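General secretion pathway protein H (Vibrio cholerae, PDB 4DQ9) forms part of the pseudopilus tip complex of the type II secretion system, which is critical for recognising and binding the toxins and proteases to be secreted. Local coordinates at residues 11-16 against 124-129; 17-22 against 54-59; 32-37 against 43-48; 36-41 against 82-87. All coordinates share one frame; numbering follows the deposited sequence.

Contact 1 of 4, residues 11-16 against 124-129; sequences QSFYQR and TPFTLS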
# COMPACT_ATOMS: atom_id res chain seq x y z
N GLN A 11 -14.97 10.81 17.89
CA GLN A 11 -13.88 10.95 18.91
C GLN A 11 -13.03 9.69 18.89
O GLN A 11 -11.78 9.74 18.95
CB GLN A 11 -14.56 11.10 20.24
CG GLN A 11 -15.23 12.39 20.50
CD GLN A 11 -15.74 12.47 22.03
OE1 GLN A 11 -16.20 11.48 22.62
NE2 GLN A 11 -15.70 13.63 22.63
N SER A 12 -13.70 8.53 18.75
CA SER A 12 -12.98 7.23 18.77
C SER A 12 -12.06 7.23 17.56
O SER A 12 -10.84 6.85 17.72
CB SER A 12 -13.92 6.05 18.72
OG SER A 12 -13.32 4.84 18.23
N PHE A 13 -12.57 7.55 16.37
CA PHE A 13 -11.66 7.58 15.20
C PHE A 13 -10.49 8.55 15.36
O PHE A 13 -9.34 8.23 15.00
CB PHE A 13 -12.43 7.73 13.90
CG PHE A 13 -11.52 7.84 12.71
CD1 PHE A 13 -10.87 6.71 12.29
CD2 PHE A 13 -11.30 9.00 12.04
CE1 PHE A 13 -9.95 6.77 11.22
CE2 PHE A 13 -10.48 9.04 10.90
CZ PHE A 13 -9.81 7.94 10.52
N TYR A 14 -10.74 9.74 15.88
CA TYR A 14 -9.74 10.76 16.09
C TYR A 14 -8.65 10.21 16.98
O TYR A 14 -7.49 10.37 16.65
CB TYR A 14 -10.37 11.98 16.67
CG TYR A 14 -9.47 13.09 17.00
CD1 TYR A 14 -8.91 13.85 15.97
CD2 TYR A 14 -9.35 13.52 18.33
CE1 TYR A 14 -8.12 14.92 16.27
CE2 TYR A 14 -8.61 14.62 18.62
CZ TYR A 14 -7.96 15.28 17.57
OH TYR A 14 -7.20 16.41 17.76
N GLN A 15 -9.04 9.56 18.07
CA GLN A 15 -8.08 9.06 19.06
C GLN A 15 -7.25 7.98 18.45
O GLN A 15 -6.01 7.95 18.70
CB GLN A 15 -8.78 8.49 20.26
CG GLN A 15 -9.56 9.56 21.02
CD GLN A 15 -10.41 8.95 22.21
OE1 GLN A 15 -10.79 7.77 22.21
NE2 GLN A 15 -10.67 9.76 23.25
N ARG A 16 -7.87 7.18 17.56
CA ARG A 16 -7.14 6.07 16.97
C ARG A 16 -6.20 6.56 15.89
O ARG A 16 -5.06 6.07 15.79
CB ARG A 16 -8.11 5.02 16.40
CG ARG A 16 -8.85 4.33 17.56
CD ARG A 16 -10.23 3.80 17.10
NE ARG A 16 -10.91 3.10 18.22
CZ ARG A 16 -10.54 1.90 18.58
NH1 ARG A 16 -9.59 1.31 17.91
NH2 ARG A 16 -11.16 1.22 19.57
N THR A 124 -2.19 10.84 4.67
CA THR A 124 -3.00 11.10 3.47
C THR A 124 -4.11 12.16 3.74
O THR A 124 -4.83 12.02 4.73
CB THR A 124 -3.70 9.84 3.01
OG1 THR A 124 -2.73 8.79 2.82
CG2 THR A 124 -4.65 10.05 1.86
N PRO A 125 -4.21 13.23 2.87
CA PRO A 125 -5.26 14.22 3.15
C PRO A 125 -6.61 13.62 2.96
O PRO A 125 -6.85 13.00 1.95
CB PRO A 125 -4.93 15.34 2.23
CG PRO A 125 -3.45 15.15 1.87
CD PRO A 125 -3.24 13.71 1.87
N PHE A 126 -7.50 13.81 3.92
CA PHE A 126 -8.83 13.21 3.79
C PHE A 126 -9.79 13.89 4.77
O PHE A 126 -9.34 14.56 5.72
CB PHE A 126 -8.79 11.67 4.09
CG PHE A 126 -8.68 11.39 5.59
CD1 PHE A 126 -7.46 11.48 6.35
CD2 PHE A 126 -9.87 11.14 6.36
CE1 PHE A 126 -7.41 11.33 7.71
CE2 PHE A 126 -9.80 10.99 7.71
CZ PHE A 126 -8.60 11.07 8.46
N THR A 127 -11.09 13.58 4.59
CA THR A 127 -12.15 13.89 5.55
C THR A 127 -12.98 12.59 5.74
O THR A 127 -13.35 12.00 4.70
CB THR A 127 -13.02 14.99 5.08
OG1 THR A 127 -12.23 16.17 5.00
CG2 THR A 127 -14.15 15.26 6.09
N LEU A 128 -13.21 12.18 7.00
CA LEU A 128 -14.08 11.04 7.30
C LEU A 128 -15.23 11.65 8.10
O LEU A 128 -14.98 12.32 9.11
CB LEU A 128 -13.40 9.97 8.12
CG LEU A 128 -14.40 8.86 8.46
CD1 LEU A 128 -14.33 7.80 7.43
CD2 LEU A 128 -14.12 8.32 9.84
N SER A 129 -16.46 11.41 7.67
CA SER A 129 -17.57 11.90 8.47
C SER A 129 -18.46 10.77 8.89
O SER A 129 -18.56 9.71 8.23
CB SER A 129 -18.30 12.93 7.71
OG SER A 129 -19.09 12.37 6.82

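Contact 2 of 4, residues 17-22 against 54-59; sequences LLLLNE and QKWQND. With NA (sodium ion), chain D.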
# COMPACT_ATOMS: atom_id res chain seq x y z
N LEU A 17 -6.62 7.56 15.11
CA LEU A 17 -5.77 8.08 14.08
C LEU A 17 -4.53 8.77 14.77
O LEU A 17 -3.38 8.60 14.30
CB LEU A 17 -6.53 9.04 13.28
CG LEU A 17 -5.75 9.73 12.18
CD1 LEU A 17 -5.25 8.72 11.14
CD2 LEU A 17 -6.64 10.86 11.54
N LEU A 18 -4.77 9.54 15.81
CA LEU A 18 -3.69 10.26 16.49
C LEU A 18 -2.71 9.23 16.97
O LEU A 18 -1.47 9.38 16.85
CB LEU A 18 -4.24 11.11 17.62
CG LEU A 18 -4.84 12.47 17.37
CD1 LEU A 18 -4.93 13.26 18.77
CD2 LEU A 18 -4.13 13.32 16.48
N LEU A 19 -3.22 8.14 17.56
CA LEU A 19 -2.39 7.10 18.13
C LEU A 19 -1.50 6.48 17.06
O LEU A 19 -0.26 6.24 17.27
CB LEU A 19 -3.22 6.03 18.84
CG LEU A 19 -2.43 5.13 19.73
CD1 LEU A 19 -3.24 4.53 20.95
CD2 LEU A 19 -1.99 3.98 18.83
N LEU A 20 -2.07 6.19 15.89
CA LEU A 20 -1.31 5.52 14.83
C LEU A 20 -0.26 6.51 14.30
O LEU A 20 0.84 6.03 13.99
CB LEU A 20 -2.14 5.23 13.60
CG LEU A 20 -2.88 3.94 13.32
CD1 LEU A 20 -3.50 3.96 11.81
CD2 LEU A 20 -2.19 2.67 13.81
N ASN A 21 -0.54 7.81 14.18
CA ASN A 21 0.39 8.84 13.72
C ASN A 21 1.59 8.88 14.67
O ASN A 21 2.75 8.80 14.27
CB ASN A 21 -0.29 10.19 13.58
CG ASN A 21 0.65 11.28 13.29
OD1 ASN A 21 1.40 11.27 12.27
ND2 ASN A 21 0.59 12.32 14.12
N GLU A 22 1.29 8.90 15.96
CA GLU A 22 2.30 8.82 17.03
C GLU A 22 3.14 7.54 16.96
O GLU A 22 4.34 7.63 17.03
CB GLU A 22 1.54 8.92 18.35
CG GLU A 22 2.34 8.86 19.66
CD GLU A 22 1.44 9.09 20.87
OE1 GLU A 22 0.22 8.82 20.86
OE2 GLU A 22 1.98 9.45 21.89
N GLN A 54 -1.12 -5.68 7.21
CA GLN A 54 -1.80 -6.59 8.11
C GLN A 54 -2.51 -5.82 9.17
O GLN A 54 -2.08 -4.71 9.50
CB GLN A 54 -0.85 -7.67 8.72
CG GLN A 54 -0.18 -8.57 7.68
CD GLN A 54 -1.13 -9.58 7.00
OE1 GLN A 54 -2.17 -9.99 7.56
NE2 GLN A 54 -0.79 -9.99 5.78
N LYS A 55 -3.56 -6.39 9.77
CA LYS A 55 -4.13 -5.71 10.92
C LYS A 55 -3.07 -5.51 12.05
O LYS A 55 -2.26 -6.41 12.34
CB LYS A 55 -5.35 -6.47 11.47
CG LYS A 55 -6.50 -6.62 10.55
CD LYS A 55 -7.60 -7.45 11.26
CE LYS A 55 -8.74 -7.65 10.33
NZ LYS A 55 -9.65 -8.62 11.02
N TRP A 56 -3.04 -4.35 12.66
CA TRP A 56 -1.97 -4.08 13.67
C TRP A 56 -2.34 -4.75 14.98
O TRP A 56 -3.17 -4.20 15.73
CB TRP A 56 -1.77 -2.57 13.82
CG TRP A 56 -0.71 -2.18 14.76
CD1 TRP A 56 0.49 -2.83 14.96
CD2 TRP A 56 -0.72 -1.10 15.72
NE1 TRP A 56 1.20 -2.23 15.96
CE2 TRP A 56 0.49 -1.15 16.43
CE3 TRP A 56 -1.63 -0.09 16.05
CZ2 TRP A 56 0.82 -0.22 17.42
CZ3 TRP A 56 -1.29 0.82 17.06
CH2 TRP A 56 -0.09 0.74 17.72
N GLN A 57 -1.62 -5.80 15.35
CA GLN A 57 -1.92 -6.41 16.68
C GLN A 57 -1.05 -5.73 17.70
O GLN A 57 0.15 -5.58 17.53
CB GLN A 57 -1.83 -7.94 16.65
CG GLN A 57 -2.75 -8.41 15.57
CD GLN A 57 -3.23 -9.79 15.72
OE1 GLN A 57 -3.65 -10.21 16.83
NE2 GLN A 57 -3.22 -10.56 14.60
N ASN A 58 -1.70 -5.17 18.72
CA ASN A 58 -0.98 -4.29 19.59
C ASN A 58 -1.66 -4.24 20.92
O ASN A 58 -2.81 -4.68 21.03
CB ASN A 58 -0.87 -2.92 18.98
CG ASN A 58 -2.22 -2.20 18.99
OD1 ASN A 58 -2.51 -1.47 19.94
ND2 ASN A 58 -3.07 -2.47 18.00
N ASP A 59 -1.00 -3.64 21.89
CA ASP A 59 -1.52 -3.55 23.25
C ASP A 59 -2.04 -2.18 23.60
O ASP A 59 -2.10 -1.85 24.78
CB ASP A 59 -0.49 -4.03 24.34
CG ASP A 59 0.72 -3.05 24.51
OD1 ASP A 59 0.91 -2.11 23.72
OD2 ASP A 59 1.50 -3.24 25.48
NA NA D . -4.32 -8.96 8.88
O HOH W 1 -4.63 -10.57 11.13

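Contact 3 of 4, residues 32-37 against 43-48; sequences GVRIDV and TFLQLT. With NA (sodium ion), chain C.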
# COMPACT_ATOMS: atom_id res chain seq x y z
N GLY A 32 -1.72 2.47 8.47
CA GLY A 32 -2.69 2.90 7.52
C GLY A 32 -4.09 2.65 8.07
O GLY A 32 -4.25 1.87 9.00
N VAL A 33 -5.12 3.27 7.44
CA VAL A 33 -6.48 3.02 7.83
C VAL A 33 -7.24 2.63 6.54
O VAL A 33 -7.10 3.26 5.50
CB VAL A 33 -7.18 4.22 8.43
CG1 VAL A 33 -8.63 3.86 8.63
CG2 VAL A 33 -6.48 4.70 9.64
N ARG A 34 -7.90 1.45 6.56
CA ARG A 34 -8.82 1.04 5.49
C ARG A 34 -10.26 1.40 5.89
O ARG A 34 -10.66 1.08 7.04
CB ARG A 34 -8.69 -0.41 5.15
CG ARG A 34 -9.49 -0.62 3.85
CD ARG A 34 -9.34 -1.92 3.33
NE ARG A 34 -10.06 -2.80 4.25
CZ ARG A 34 -9.51 -3.74 5.00
NH1 ARG A 34 -8.22 -3.97 5.00
NH2 ARG A 34 -10.33 -4.43 5.80
N ILE A 35 -10.94 2.24 5.09
CA ILE A 35 -12.30 2.55 5.34
C ILE A 35 -13.18 1.72 4.39
O ILE A 35 -12.97 1.72 3.17
CB ILE A 35 -12.48 4.05 4.99
CG1 ILE A 35 -11.46 4.95 5.72
CG2 ILE A 35 -13.96 4.49 5.28
CD1 ILE A 35 -11.37 6.43 5.21
N ASP A 36 -14.19 1.02 4.92
CA ASP A 36 -15.13 0.19 4.15
C ASP A 36 -16.51 0.81 4.37
O ASP A 36 -17.15 0.61 5.36
CB ASP A 36 -15.05 -1.23 4.58
CG ASP A 36 -13.62 -1.92 4.27
OD1 ASP A 36 -13.04 -1.75 3.13
OD2 ASP A 36 -13.13 -2.84 5.08
N VAL A 37 -16.92 1.65 3.44
CA VAL A 37 -18.15 2.44 3.62
C VAL A 37 -19.34 1.53 3.60
O VAL A 37 -20.30 1.79 4.26
CB VAL A 37 -18.26 3.57 2.55
CG1 VAL A 37 -17.20 4.61 2.73
CG2 VAL A 37 -18.27 3.15 1.04
N THR A 43 -10.47 -0.21 9.60
CA THR A 43 -9.45 -1.19 10.07
C THR A 43 -8.07 -0.53 10.10
O THR A 43 -7.74 0.22 9.19
CB THR A 43 -9.36 -2.34 9.07
OG1 THR A 43 -10.70 -2.88 8.93
CG2 THR A 43 -8.41 -3.53 9.57
N PHE A 44 -7.30 -0.82 11.16
CA PHE A 44 -6.06 -0.11 11.44
C PHE A 44 -4.93 -1.08 11.16
O PHE A 44 -4.86 -2.11 11.79
CB PHE A 44 -6.10 0.39 12.89
CG PHE A 44 -7.28 1.35 13.10
CD1 PHE A 44 -7.13 2.69 12.84
CD2 PHE A 44 -8.47 0.85 13.62
CE1 PHE A 44 -8.22 3.57 13.00
CE2 PHE A 44 -9.56 1.76 13.77
CZ PHE A 44 -9.38 3.07 13.44
N LEU A 45 -4.14 -0.77 10.14
CA LEU A 45 -3.16 -1.68 9.51
C LEU A 45 -1.71 -1.21 9.71
O LEU A 45 -1.43 -0.02 9.90
CB LEU A 45 -3.41 -1.72 8.01
CG LEU A 45 -4.83 -2.13 7.66
CD1 LEU A 45 -5.11 -1.88 6.17
CD2 LEU A 45 -5.09 -3.60 7.99
N GLN A 46 -0.78 -2.17 9.67
CA GLN A 46 0.63 -1.97 9.66
C GLN A 46 1.23 -2.58 8.41
O GLN A 46 0.82 -3.62 7.96
CB GLN A 46 1.27 -2.58 10.87
CG GLN A 46 2.79 -2.28 11.03
CD GLN A 46 3.47 -2.98 12.21
OE1 GLN A 46 3.05 -4.07 12.62
NE2 GLN A 46 4.59 -2.36 12.72
N LEU A 47 2.19 -1.88 7.83
CA LEU A 47 2.89 -2.42 6.65
C LEU A 47 4.19 -3.18 7.12
O LEU A 47 5.03 -2.64 7.93
CB LEU A 47 3.29 -1.25 5.76
CG LEU A 47 4.08 -1.67 4.52
CD1 LEU A 47 3.30 -2.64 3.72
CD2 LEU A 47 4.48 -0.44 3.69
N THR A 48 4.37 -4.42 6.72
CA THR A 48 5.61 -5.15 7.03
C THR A 48 6.11 -5.65 5.66
O THR A 48 5.29 -5.87 4.72
CB THR A 48 5.35 -6.40 7.91
OG1 THR A 48 4.39 -7.20 7.21
CG2 THR A 48 4.79 -5.92 9.30
NA NA C . -12.19 -1.50 7.26

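Contact 4 of 4, residues 36-41 against 82-87; sequences DVDTRR and WQKDDR. With NA (sodium ion), chain C.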
# COMPACT_ATOMS: atom_id res chain seq x y z
N ASP A 36 -14.19 1.02 4.92
CA ASP A 36 -15.13 0.19 4.15
C ASP A 36 -16.51 0.81 4.37
O ASP A 36 -17.15 0.61 5.36
CB ASP A 36 -15.05 -1.23 4.58
CG ASP A 36 -13.62 -1.92 4.27
OD1 ASP A 36 -13.04 -1.75 3.13
OD2 ASP A 36 -13.13 -2.84 5.08
N VAL A 37 -16.92 1.65 3.44
CA VAL A 37 -18.15 2.44 3.62
C VAL A 37 -19.34 1.53 3.60
O VAL A 37 -20.30 1.79 4.26
CB VAL A 37 -18.26 3.57 2.55
CG1 VAL A 37 -17.20 4.61 2.73
CG2 VAL A 37 -18.27 3.15 1.04
N ASP A 38 -19.27 0.44 2.83
CA ASP A 38 -20.47 -0.40 2.75
C ASP A 38 -20.76 -1.20 4.00
O ASP A 38 -21.93 -1.45 4.26
CB ASP A 38 -20.40 -1.29 1.50
CG ASP A 38 -20.37 -0.47 0.21
OD1 ASP A 38 -20.80 0.71 0.23
OD2 ASP A 38 -19.85 -0.96 -0.83
N THR A 39 -19.76 -1.56 4.80
CA THR A 39 -19.90 -2.31 6.02
C THR A 39 -19.69 -1.39 7.26
O THR A 39 -19.84 -1.88 8.37
CB THR A 39 -18.89 -3.50 6.06
OG1 THR A 39 -17.57 -2.93 5.88
CG2 THR A 39 -19.26 -4.53 4.96
N ARG A 40 -19.38 -0.13 7.04
CA ARG A 40 -19.21 0.88 8.07
C ARG A 40 -18.05 0.46 9.01
O ARG A 40 -18.16 0.61 10.22
CB ARG A 40 -20.52 1.11 8.84
CG ARG A 40 -21.72 1.41 7.87
CD ARG A 40 -23.12 1.36 8.44
NE ARG A 40 -23.48 0.05 9.02
CZ ARG A 40 -23.54 -0.22 10.32
NH1 ARG A 40 -23.43 0.74 11.23
NH2 ARG A 40 -23.79 -1.46 10.76
N ARG A 41 -16.96 -0.01 8.43
CA ARG A 41 -15.86 -0.54 9.21
C ARG A 41 -14.61 0.28 9.00
O ARG A 41 -14.38 0.79 7.85
CB ARG A 41 -15.64 -1.98 8.76
CG ARG A 41 -14.88 -2.71 9.81
CD ARG A 41 -14.91 -4.24 9.59
NE ARG A 41 -16.25 -4.76 9.46
CZ ARG A 41 -16.52 -5.88 8.79
NH1 ARG A 41 -15.54 -6.59 8.21
NH2 ARG A 41 -17.77 -6.29 8.69
N TRP A 82 -17.25 12.81 -2.23
CA TRP A 82 -17.59 11.74 -1.25
C TRP A 82 -17.56 10.40 -1.98
O TRP A 82 -17.96 10.29 -3.15
CB TRP A 82 -18.97 11.94 -0.58
CG TRP A 82 -19.06 13.15 0.26
CD1 TRP A 82 -19.69 14.36 -0.02
CD2 TRP A 82 -18.47 13.31 1.55
NE1 TRP A 82 -19.58 15.19 1.05
CE2 TRP A 82 -18.82 14.58 2.02
CE3 TRP A 82 -17.74 12.47 2.41
CZ2 TRP A 82 -18.39 15.02 3.29
CZ3 TRP A 82 -17.30 12.92 3.60
CH2 TRP A 82 -17.61 14.18 4.06
N GLN A 83 -17.05 9.37 -1.30
CA GLN A 83 -16.81 8.06 -1.87
C GLN A 83 -18.01 7.14 -1.93
O GLN A 83 -18.11 6.30 -2.84
CB GLN A 83 -15.65 7.38 -1.17
CG GLN A 83 -14.36 8.16 -1.46
CD GLN A 83 -13.55 7.66 -2.63
OE1 GLN A 83 -13.75 6.58 -3.15
NE2 GLN A 83 -12.52 8.42 -2.98
N LYS A 84 -18.91 7.27 -0.97
CA LYS A 84 -20.01 6.33 -0.87
C LYS A 84 -21.02 6.62 -2.00
O LYS A 84 -21.37 7.79 -2.23
CB LYS A 84 -20.63 6.43 0.53
CG LYS A 84 -21.68 5.31 0.80
CD LYS A 84 -22.14 5.22 2.24
CE LYS A 84 -22.94 3.92 2.52
NZ LYS A 84 -23.73 4.08 3.77
N ASP A 85 -21.57 5.57 -2.60
CA ASP A 85 -22.64 5.74 -3.61
C ASP A 85 -23.98 5.91 -2.89
O ASP A 85 -24.04 5.86 -1.69
CB ASP A 85 -22.63 4.59 -4.62
CG ASP A 85 -22.92 3.27 -4.04
OD1 ASP A 85 -23.94 3.07 -3.38
OD2 ASP A 85 -22.14 2.33 -4.28
N ASP A 86 -25.06 6.17 -3.66
CA ASP A 86 -26.36 6.44 -3.13
C ASP A 86 -27.18 5.24 -2.69
O ASP A 86 -28.25 5.41 -2.14
CB ASP A 86 -27.18 7.12 -4.23
CG ASP A 86 -26.89 8.55 -4.36
OD1 ASP A 86 -26.24 9.14 -3.47
OD2 ASP A 86 -27.41 9.12 -5.35
N ARG A 87 -26.77 4.03 -2.98
CA ARG A 87 -27.56 2.90 -2.60
C ARG A 87 -27.80 2.83 -1.14
O ARG A 87 -26.93 3.25 -0.31
CB ARG A 87 -26.90 1.60 -3.01
CG ARG A 87 -26.82 1.43 -4.47
CD ARG A 87 -26.14 0.18 -4.97
NE ARG A 87 -24.73 0.22 -4.63
CZ ARG A 87 -23.87 -0.72 -4.94
NH1 ARG A 87 -24.26 -1.78 -5.63
NH2 ARG A 87 -22.59 -0.55 -4.58
NA NA C . -12.19 -1.50 7.26
O HOH W 2 -21.33 4.05 5.50
O HOH W 3 -20.50 2.78 -1.90

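Contact 1 of 4, residues 11-16 against 124-129
Phe13, on helix 2-27, points its ring at strand 126-132 and meets two side chains there in different ways. Leu128 lies over one face: its CD2 sits 3.9 Å from the ring centroid, 23° off the normal, a CH-pi contact displaced toward the CD2 rim, where Phe13 CD2 and Leu128 CD2 are 3.6 Å apart. Phe126 approaches from the opposite direction and sets its CZ near the plane of the Phe13 ring, at the edge, with Phe13 CE2 and Phe126 CZ 3.7 Å apart. Phe13 CG stands anti to the backbone N (chi1 177°), which sends the ring off the helix to the strand. In Phe126, by contrast, CG lies between N and the carbonyl carbon (chi1 76°); the ring extends toward the helix, with Leu128 CB at its edge, in plane. Val143 on strand 141-145 and Leu42 and Phe44 on strand 41-48 also pack on Phe13, placing this ring where the helix meets both sheets of the domain. No hydrogen bond spans the two segments, and all three touching residues are buried; the helix is therefore held to the strand here by apolar and CH-pi contacts, which depend on shape and the exclusion of water.

Contact 2 of 4, residues 17-22 against 54-59
A small, buried apolar contact joins helix 2-27 to the start of strand 54-66, an outermost strand of the sheet that also holds 41-48 and 31-36: Leu19 and Leu20 on the helix close on the six-membered side of the Trp56 indole. With CG anti to the backbone N (chi1 -178°), the Trp56 indole extends to the helix and offers CE3 and CZ3 to the leucines. Leu19 crosses it at about a right angle and brings CD2 to the ring edge, near its plane, 3.7 Å from Trp56 CZ3. Leu20 slides past the indole in the opposite sense, its CD2 lying 3.6 Å from Trp56 CE3. One indole face is covered from its own segment by Asn58 CB, 3.4 Å above the ring centre. Asn58 also reaches back through ND2 to Trp56 O (2.9 Å), from above the carbonyl plane, which helps hold its CB over the indole. Phe31 adds an edge-to-face ring contact with Trp56. Two residues before the tryptophan, Gln54 OE1 binds a sodium ion at 2.7 Å, which a water and Glu110 also hold, well away from the leucines. A long N-terminal helix laid against an antiparallel sheet in this way is characteristic of the globular domain of type IV pilins and pseudopilins.

Contact 3 of 4, residues 32-37 against 43-48
Strands 31-36 and 41-48 run antiparallel; the axes of segments 32-36 and 43-48 approach to 4.7 Å, with their directions 140° apart, which shows a marked twist. Gly32 with Leu45 and Arg34 with Thr43 are hydrogen-bonded pairs, and Val33 with Phe44 between them is a non-hydrogen-bonded pair. Leu45 N to Gly32 O is nearly straight (176° at the hydrogen), whereas the return bond, Gly32 N to Leu45 O, bends to 136° and reaches the oxygen from above the carbonyl plane. Val33 CA adds a CH...O contact to Thr43 O. The two strands make a beta hairpin in the interior of a four-stranded sheet, flanked by strands 54-66 and 115-117. On the face carrying Val33 and Phe44 the two side chains lie side by side, Val33 CG2 3.8 Å from Phe44 CD1, and helix 2-27 covers them with Phe13, Arg16 and Leu20. The face carrying Arg34, Thr43 and Leu45 is mixed. Arg34, bent at its third torsion, runs alongside Thr43, whose CB sits over one face of the guanidinium toward its rim, while Arg34 NH1 lies 3.9 Å from Leu45 CD1. In a salt bridge that, with the sodium ion, would probably keep Asp36 ionised, Arg34 NE and Arg34 NH2 both grip Asp36 OD2 side-on, at 3.2 and 3.3 Å; OD2 lies in the guanidinium plane, while the nitrogens come on its syn side, tilted out of the carboxylate plane. NH1 is held by Pro111 O and a salt bridge to Glu110. The sodium ion links the strands, 2.7 Å from Asp36 OD2 and 2.6 Å from Thr43 OG1; the threonine hydroxyl also hydrogen-bonds Gln64 OE1.

Contact 4 of 4, residues 36-41 against 82-87
The turn of the hairpin 31-36/41-48 meets the loop that follows strand 71-77 at the protein surface, where Val37 and Lys84 form the direct contact and two waters extend it. The side chains slide past each other in opposite directions: Val37 CG2 lies 4.0 Å from Lys84 CG, and farther out Lys84 CE passes 3.8 Å from Val37 O. Lys84 is extended throughout, with CG anti to the backbone N (chi1 -172°), and the long methylene chain runs alongside the turn and delivers NZ to a water. That water accepts from Lys84 NZ at 3.0 Å and donates to Val37 O. The turn itself ends in a G1 beta bulge, with Arg40 and Arg41 both facing Asp36; Asp36 N bonds to Arg41 O and Arg41 N to Asp36 O. A second water donates to Asp38 OD1 at 3.0 Å and accepts from Asp85 N, thereby joining the two loops beside the lysine. Asp38 OD2 turns to Asn90 for its hydrogen bond. Asp85 forms an Asx turn, OD1 accepting Arg87 N, and the Arg87 side chain returns to the same carboxylate side-on, Arg87 NE to Asp85 OD1 at 3.2 Å and Arg87 NH2 to Asp85 OD2 at 2.9 Å. Three donors therefore fix the rotation of that carboxylate next to the bridging water. Lys84 N is held by Asp74 OD1 of strand 71-77.

How the contacts relate
From the N terminus, helix 2-27 supplies first contact 1 and then contact 2, and Leu17 packs on Phe126 to join the two. Contact 1 closes the longest loop, from 11-16 to 124-129, and the other three nest within it. Contact 2 closes a shorter loop to 54-59 that encloses the hairpin of contact 3; backbone bonds of strand 54-66 to 41-48 carry it into the same sheet. Contact 4 starts from the end of the first hairpin strand, sharing Asp36 and Val37 with contact 3, and crosses contact 2 along the chain, on the opposite side of the domain centre. Together they tie the helix to both sheets and the hairpin turn to the 82-87 loop.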